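Local atomic coordinates of uncharacterized protein (Bacteroides eggerthii, PDB entry 4FTD), a protein that is of unknown function but, as a six-bladed beta-propeller joined to an immunoglobulin-like domain, may take part in carbohydrate metabolism. Residues 378-381 with 382-385. Sequence-based numbering, arbitrary orientation.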
loop_
_atom_site.group_PDB
_atom_site.type_symbol
_atom_site.label_atom_id
_atom_site.label_comp_id
_atom_site.label_asym_id
_atom_site.label_seq_id
_atom_site.Cartn_x
_atom_site.Cartn_y
_atom_site.Cartn_z
ATOM N N GLY A 378 -6.677 11.802 10.388
ATOM C CA GLY A 378 -7.724 12.536 9.659
ATOM C C GLY A 378 -8.989 11.705 9.453
ATOM O O GLY A 378 -8.913 10.508 9.181
ATOM N N GLU A 379 -10.153 12.347 9.537
ATOM C CA GLU A 379 -11.441 11.654 9.403
ATOM C C GLU A 379 -11.669 11.191 7.970
ATOM O O GLU A 379 -11.874 10.013 7.719
ATOM C CB GLU A 379 -12.595 12.573 9.834
ATOM C CG GLU A 379 -13.933 11.866 9.999
ATOM C CD GLU A 379 -14.047 11.165 11.341
ATOM O OE1 GLU A 379 -14.300 11.857 12.353
ATOM O OE2 GLU A 379 -13.902 9.927 11.384
ATOM N N THR A 380 -11.625 12.136 7.045
ATOM C CA THR A 380 -11.871 11.875 5.637
ATOM C C THR A 380 -10.538 11.888 4.878
ATOM O O THR A 380 -9.490 12.286 5.416
ATOM C CB THR A 380 -12.781 12.955 5.077
ATOM O OG1 THR A 380 -12.086 14.209 5.119
ATOM C CG2 THR A 380 -14.070 13.071 5.930
ATOM N N ILE A 381 -10.569 11.479 3.615
ATOM C CA ILE A 381 -9.350 11.484 2.827
ATOM C C ILE A 381 -8.833 12.939 2.675
ATOM O O ILE A 381 -7.617 13.167 2.724
ATOM C CB ILE A 381 -9.519 10.734 1.470
ATOM C CG1 ILE A 381 -8.164 10.622 0.748
ATOM C CG2 ILE A 381 -10.601 11.388 0.600
ATOM C CD1 ILE A 381 -7.114 9.842 1.514
ATOM N N GLU A 382 -9.743 13.908 2.532
ATOM C CA GLU A 382 -9.348 15.324 2.450
ATOM C C GLU A 382 -8.654 15.785 3.742
ATOM O O GLU A 382 -7.640 16.472 3.686
ATOM C CB GLU A 382 -10.534 16.238 2.137
ATOM C CG GLU A 382 -10.113 17.708 2.034
ATOM C CD GLU A 382 -11.168 18.644 1.488
ATOM O OE1 GLU A 382 -12.043 18.203 0.729
ATOM O OE2 GLU A 382 -11.089 19.854 1.795
ATOM N N ASP A 383 -9.205 15.404 4.889
ATOM C CA ASP A 383 -8.560 15.694 6.182
ATOM C C ASP A 383 -7.179 15.045 6.244
ATOM O O ASP A 383 -6.211 15.661 6.691
ATOM C CB ASP A 383 -9.386 15.166 7.367
ATOM C CG ASP A 383 -10.731 15.865 7.528
ATOM O OD1 ASP A 383 -10.817 17.086 7.280
ATOM O OD2 ASP A 383 -11.705 15.187 7.923
ATOM N N ALA A 384 -7.085 13.799 5.783
ATOM C CA ALA A 384 -5.818 13.066 5.847
ATOM C C ALA A 384 -4.746 13.747 4.976
ATOM O O ALA A 384 -3.616 13.932 5.425
ATOM C CB ALA A 384 -6.020 11.607 5.478
ATOM N N LEU A 385 -5.118 14.170 3.765
ATOM C CA LEU A 385 -4.187 14.869 2.866
ATOM C C LEU A 385 -3.764 16.222 3.472
ATOM O O LEU A 385 -2.605 16.579 3.398
ATOM C CB LEU A 385 -4.779 15.049 1.469
ATOM C CG LEU A 385 -5.010 13.750 0.679
ATOM C CD1 LEU A 385 -5.890 13.981 -0.533
ATOM C CD2 LEU A 385 -3.680 13.144 0.273
#
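Thr380 and Asp383 hold each other by reciprocal bonds between side chain and backbone. Thr380 OG1 accepts from Asp383 N at 3.1 Å in a nearly straight bond (167°), while Asp383 OD2 accepts from Thr380 N at 3.2 Å, met on the anti side of the carboxylate and somewhat out of its plane. With chi1 at 65°, the threonine hydroxyl sits between its own backbone N and carbonyl carbon, which points OG1 at Asp383 N; from there it also gives a weak bond to Asp383 OD2. That single carboxylate oxygen serves both donors of Thr380. Without its carboxylate, as with an alanine at Asp383, the cap would probably keep only the bond from the backbone N to OG1, leaving Thr380 N without its acceptor.

Backbone bonds then start the helix, Ala384 N to Thr380 O and Leu385 N to Ile381 O, each at 2.9 Å.

Apolar contacts lie on the buried flank, where Ile381 CG1 rests 4.3 Å from Leu385 CD1, and both side chains pack on Leu375 and on Leu322 of strand 318-323. Glu382 turns outward to a salt bridge with Lys386.

Thr380 as N-cap and Asp383 form a capping box that opens helix 381-390, which links strands 369-374 and 398-401 of one propeller sheet.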